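Side-chain contacts in metallocarboxypeptidase (Trypanosoma cruzi, PDB 3DWC), which probably releases single amino acids from the C-terminal ends of peptides, with broad specificity but not proline, as a cobalt-bound M32 metallocarboxypeptidase: residues E388-K391 / S392-L396; T167-R170 / L171-F175. All coordinates share one frame; numbering follows the deposited sequence.

Interaction 1. Residues E388-K391 / S392-L396; sequences EKMK and SYLGL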
loop_
_atom_site.group_PDB
_atom_site.type_symbol
_atom_site.label_atom_id
_atom_site.label_comp_id
_atom_site.label_asym_id
_atom_site.label_seq_id
_atom_site.Cartn_x
_atom_site.Cartn_y
_atom_site.Cartn_z
ATOM N N GLU B 388 -2.309 -41.275 16.992
ATOM C CA GLU B 388 -1.812 -41.777 18.278
ATOM C C GLU B 388 -1.693 -40.660 19.304
ATOM O O GLU B 388 -2.134 -40.773 20.448
ATOM C CB GLU B 388 -0.431 -42.413 18.111
ATOM C CG GLU B 388 -0.435 -43.797 17.476
ATOM C CD GLU B 388 0.976 -44.364 17.306
ATOM O OE1 GLU B 388 1.116 -45.606 17.122
ATOM O OE2 GLU B 388 1.945 -43.568 17.356
ATOM N N LYS B 389 -1.035 -39.589 18.876
ATOM C CA LYS B 389 -0.783 -38.441 19.719
ATOM C C LYS B 389 -2.076 -37.723 20.065
ATOM O O LYS B 389 -2.246 -37.290 21.198
ATOM C CB LYS B 389 0.243 -37.522 19.052
ATOM C CG LYS B 389 1.668 -38.132 19.109
ATOM C CD LYS B 389 2.718 -37.400 18.283
ATOM C CE LYS B 389 4.110 -38.038 18.430
ATOM N NZ LYS B 389 4.577 -38.168 19.860
ATOM N N MET B 390 -2.998 -37.648 19.105
ATOM C CA MET B 390 -4.278 -36.943 19.305
ATOM C C MET B 390 -5.143 -37.640 20.356
ATOM O O MET B 390 -5.701 -36.982 21.245
ATOM C CB MET B 390 -5.050 -36.802 17.972
ATOM C CG MET B 390 -4.582 -35.654 17.078
ATOM S SD MET B 390 -4.770 -33.967 17.780
ATOM C CE MET B 390 -6.562 -33.864 18.036
ATOM N N LYS B 391 -5.246 -38.963 20.255
ATOM C CA LYS B 391 -5.934 -39.773 21.260
ATOM C C LYS B 391 -5.251 -39.638 22.603
ATOM O O LYS B 391 -5.896 -39.529 23.628
ATOM C CB LYS B 391 -5.935 -41.264 20.878
ATOM C CG LYS B 391 -6.795 -41.630 19.667
ATOM C CD LYS B 391 -6.353 -42.942 18.991
ATOM C CE LYS B 391 -6.625 -44.182 19.844
ATOM N NZ LYS B 391 -6.236 -45.487 19.178
ATOM N N SER B 392 -3.928 -39.656 22.590
ATOM C CA SER B 392 -3.175 -39.685 23.833
ATOM C C SER B 392 -3.235 -38.366 24.599
ATOM O O SER B 392 -3.395 -38.346 25.828
ATOM C CB SER B 392 -1.723 -40.027 23.531
ATOM O OG SER B 392 -1.029 -40.199 24.736
ATOM N N TYR B 393 -3.054 -37.269 23.873
ATOM C CA TYR B 393 -2.975 -35.954 24.478
ATOM C C TYR B 393 -4.333 -35.305 24.676
ATOM O O TYR B 393 -4.588 -34.737 25.729
ATOM C CB TYR B 393 -2.078 -35.043 23.633
ATOM C CG TYR B 393 -0.643 -35.538 23.489
ATOM C CD1 TYR B 393 -0.050 -36.330 24.460
ATOM C CD2 TYR B 393 0.131 -35.164 22.408
ATOM C CE1 TYR B 393 1.273 -36.769 24.329
ATOM C CE2 TYR B 393 1.470 -35.592 22.276
ATOM C CZ TYR B 393 2.023 -36.397 23.245
ATOM O OH TYR B 393 3.336 -36.836 23.125
ATOM N N LEU B 394 -5.205 -35.417 23.672
ATOM C CA LEU B 394 -6.509 -34.720 23.655
ATOM C C LEU B 394 -7.732 -35.645 23.736
ATOM O O LEU B 394 -8.863 -35.161 23.748
ATOM C CB LEU B 394 -6.613 -33.880 22.386
ATOM C CG LEU B 394 -5.685 -32.666 22.328
ATOM C CD1 LEU B 394 -5.313 -32.323 20.905
ATOM C CD2 LEU B 394 -6.322 -31.456 23.009
ATOM N N GLY B 395 -7.519 -36.958 23.768
ATOM C CA GLY B 395 -8.618 -37.924 23.842
ATOM C C GLY B 395 -9.489 -38.018 22.592
ATOM O O GLY B 395 -10.622 -38.494 22.663
ATOM N N LEU B 396 -8.957 -37.601 21.445
ATOM C CA LEU B 396 -9.717 -37.617 20.202
ATOM C C LEU B 396 -9.004 -38.366 19.093
ATOM O O LEU B 396 -7.786 -38.299 18.986
ATOM C CB LEU B 396 -9.974 -36.188 19.745
ATOM C CG LEU B 396 -10.801 -35.319 20.693
ATOM C CD1 LEU B 396 -10.894 -33.932 20.100
ATOM C CD2 LEU B 396 -12.203 -35.925 20.938
#

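Interaction 2. Residues T167-R170 / L171-F175; sequences TLQR and LDEIF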
loop_
_atom_site.group_PDB
_atom_site.type_symbol
_atom_site.label_atom_id
_atom_site.label_comp_id
_atom_site.label_asym_id
_atom_site.label_seq_id
_atom_site.Cartn_x
_atom_site.Cartn_y
_atom_site.Cartn_z
ATOM N N THR B 167 18.293 -24.648 21.443
ATOM C CA THR B 167 18.843 -25.965 21.122
ATOM C C THR B 167 17.765 -27.044 21.211
ATOM O O THR B 167 16.772 -26.879 21.941
ATOM C CB THR B 167 19.947 -26.331 22.082
ATOM O OG1 THR B 167 19.393 -26.499 23.386
ATOM C CG2 THR B 167 21.012 -25.249 22.120
ATOM N N LEU B 168 17.964 -28.144 20.466
ATOM C CA LEU B 168 17.068 -29.313 20.568
ATOM C C LEU B 168 17.065 -29.973 21.952
ATOM O O LEU B 168 16.073 -30.563 22.372
ATOM C CB LEU B 168 17.420 -30.384 19.545
ATOM C CG LEU B 168 16.451 -30.511 18.378
ATOM C CD1 LEU B 168 16.186 -29.159 17.685
ATOM C CD2 LEU B 168 17.011 -31.538 17.393
ATOM N N GLN B 169 18.188 -29.912 22.639
ATOM C CA GLN B 169 18.254 -30.449 23.982
ATOM C C GLN B 169 17.268 -29.719 24.888
ATOM O O GLN B 169 16.492 -30.364 25.622
ATOM C CB GLN B 169 19.655 -30.315 24.535
ATOM C CG GLN B 169 19.762 -30.659 26.016
ATOM C CD GLN B 169 21.200 -30.692 26.471
ATOM O OE1 GLN B 169 21.983 -31.548 26.042
ATOM N NE2 GLN B 169 21.569 -29.738 27.345
ATOM N N ARG B 170 17.310 -28.379 24.850
ATOM C CA ARG B 170 16.413 -27.554 25.666
ATOM C C ARG B 170 14.968 -27.707 25.226
ATOM O O ARG B 170 14.085 -27.871 26.066
ATOM C CB ARG B 170 16.844 -26.081 25.654
ATOM C CG ARG B 170 16.119 -25.185 26.662
ATOM C CD ARG B 170 16.325 -25.628 28.122
ATOM N NE ARG B 170 15.334 -24.982 28.978
ATOM C CZ ARG B 170 14.691 -25.549 29.995
ATOM N NH1 ARG B 170 13.795 -24.832 30.656
ATOM N NH2 ARG B 170 14.910 -26.807 30.356
ATOM N N LEU B 171 14.723 -27.689 23.913
ATOM C CA LEU B 171 13.371 -27.921 23.377
ATOM C C LEU B 171 12.768 -29.269 23.823
ATOM O O LEU B 171 11.603 -29.336 24.211
ATOM C CB LEU B 171 13.359 -27.881 21.845
ATOM C CG LEU B 171 12.913 -26.649 21.075
ATOM C CD1 LEU B 171 12.681 -27.015 19.579
ATOM C CD2 LEU B 171 11.671 -26.025 21.699
ATOM N N ASP B 172 13.532 -30.345 23.713
ATOM C CA ASP B 172 13.104 -31.648 24.232
ATOM C C ASP B 172 12.826 -31.643 25.740
ATOM O O ASP B 172 11.920 -32.337 26.188
ATOM C CB ASP B 172 14.157 -32.743 23.953
ATOM C CG ASP B 172 14.131 -33.241 22.507
ATOM O OD1 ASP B 172 15.064 -33.982 22.128
ATOM O OD2 ASP B 172 13.196 -32.880 21.747
ATOM N N GLU B 173 13.621 -30.913 26.518
ATOM C CA GLU B 173 13.362 -30.763 27.970
ATOM C C GLU B 173 12.091 -29.972 28.253
ATOM O O GLU B 173 11.350 -30.287 29.175
ATOM C CB GLU B 173 14.512 -30.064 28.663
ATOM C CG GLU B 173 15.822 -30.874 28.760
ATOM C CD GLU B 173 17.036 -29.983 29.066
ATOM O OE1 GLU B 173 16.837 -28.755 29.255
ATOM O OE2 GLU B 173 18.183 -30.496 29.088
ATOM N N ILE B 174 11.855 -28.923 27.478
ATOM C CA ILE B 174 10.663 -28.082 27.666
ATOM C C ILE B 174 9.394 -28.878 27.340
ATOM O O ILE B 174 8.462 -28.880 28.133
ATOM C CB ILE B 174 10.734 -26.768 26.871
ATOM C CG1 ILE B 174 11.803 -25.842 27.475
ATOM C CG2 ILE B 174 9.367 -26.067 26.831
ATOM C CD1 ILE B 174 12.142 -24.648 26.571
ATOM N N PHE B 175 9.372 -29.570 26.211
ATOM C CA PHE B 175 8.185 -30.306 25.797
ATOM C C PHE B 175 7.966 -31.594 26.578
ATOM O O PHE B 175 6.838 -31.987 26.825
ATOM C CB PHE B 175 8.194 -30.532 24.293
ATOM C CG PHE B 175 7.752 -29.319 23.496
ATOM C CD1 PHE B 175 6.443 -28.885 23.553
ATOM C CD2 PHE B 175 8.661 -28.588 22.746
ATOM C CE1 PHE B 175 6.041 -27.712 22.848
ATOM C CE2 PHE B 175 8.276 -27.457 22.029
ATOM C CZ PHE B 175 6.958 -27.028 22.067
#

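Interaction 1. Residues E388-K391 / S392-L396
Met390 O accepts the Leu394 N-H at 2.9 Å and, more weakly, the Leu396 N-H at 3.3 Å, as the chain leaves helix 382-394. Gly395, with phi 69°, swings the chain out of the helix, and its N gives Lys391 O a weak bond. On one flank the methionine chain doubles back, chi2 and chi3 both near -60°, which brings CE against Leu394 CD1 at 3.5 Å, a tight carbon pair; SD lies beside the same methyl. Leu364 and His361 of helix 358-374 touch Met390 and Leu394 respectively. On another flank Lys389 runs alongside Tyr393, pointing the same way, with CB 4.0 Å from ring atom CE2. Lys389 O, which accepts the Tyr393 N-H at 2.8 Å, also lies obliquely against the ring. Both polar tips reach Glu367 OE2 of helix 358-374, Lys389 NZ by a salt bridge and Tyr393 OH by a hydrogen bond. One carboxylate oxygen thus holds a positive charge and a hydroxyl together, which would tend to keep Glu367 ionised and ties this part of the helix to its neighbour by charge as well as by apolar contact.

Interaction 2. Residues T167-R170 / L171-F175
Arg170 O accepts the Ile174 N-H at 2.8 Å, the shortest polar bond of the first two turns of helix 168-196, with the donor close to the line of the carbonyl. The Arg170 side chain works against the same residue and against Glu173. A turn about CB-CG (chi2 60°) lays the guanidinium across Ile174, whose CG1 sits over the centre of one face, 3.7 Å above the plane. At the edge of the group, NH2 reaches Glu173 OE1 at 3.0 Å in a salt bridge; the oxygen lies within 2° of the guanidinium plane but is met on its anti side, and the two flat groups are turned 61° apart. NH1 has another acceptor, Leu487 O, so the guanidinium is fixed in rotation by two oxygens while Ile174 CG1 covers one face. The other carboxylate oxygen, Glu173 OE2, lies 3.5 Å from Gln169 CG, the two side chains running alongside each other.

Thr167 is the N-cap of the helix: its OG1 accepts the Arg170 N-H at 3.2 Å, while Thr167 O takes that of Leu171 at 3.0 Å. A further amide of the first turn, Leu168 N, is satisfied by Glu156 OE2 of helix 154-162, so the helix start is closed partly from outside. Asp172 CB and CG both lie 3.3 Å from Leu168 O, the acceptor of Asp172 N. Helix 358-374 meets this flank twice, Arg370 NH1 forming a salt bridge with Asp172 OD2 and Tyr366 touching Leu171.

In the fold
Interactions 1 and 2 sit at opposite kinds of helix end: 167-175 opens helix 168-196, while 388-396 runs out of the C-terminal part of helix 382-394. Both are partly buried, but 167-175 lies nearer the centre of the chain, about 18 Å against 24 Å, centre to centre. Their nearest atoms are about 7 Å apart. Both pack on helix 358-374, where Met363 is met by Tyr393 and Phe175; further along, helix 168-196 itself reaches interaction 1 through Arg179, Pro183 and Leu186. The C-terminal turn has a glycine with positive phi and a Met-Leu methyl contact, and its ions pair with residues outside, whereas 167-175 has a hydroxyl cap and holds one salt bridge within itself besides Asp172 to Arg370.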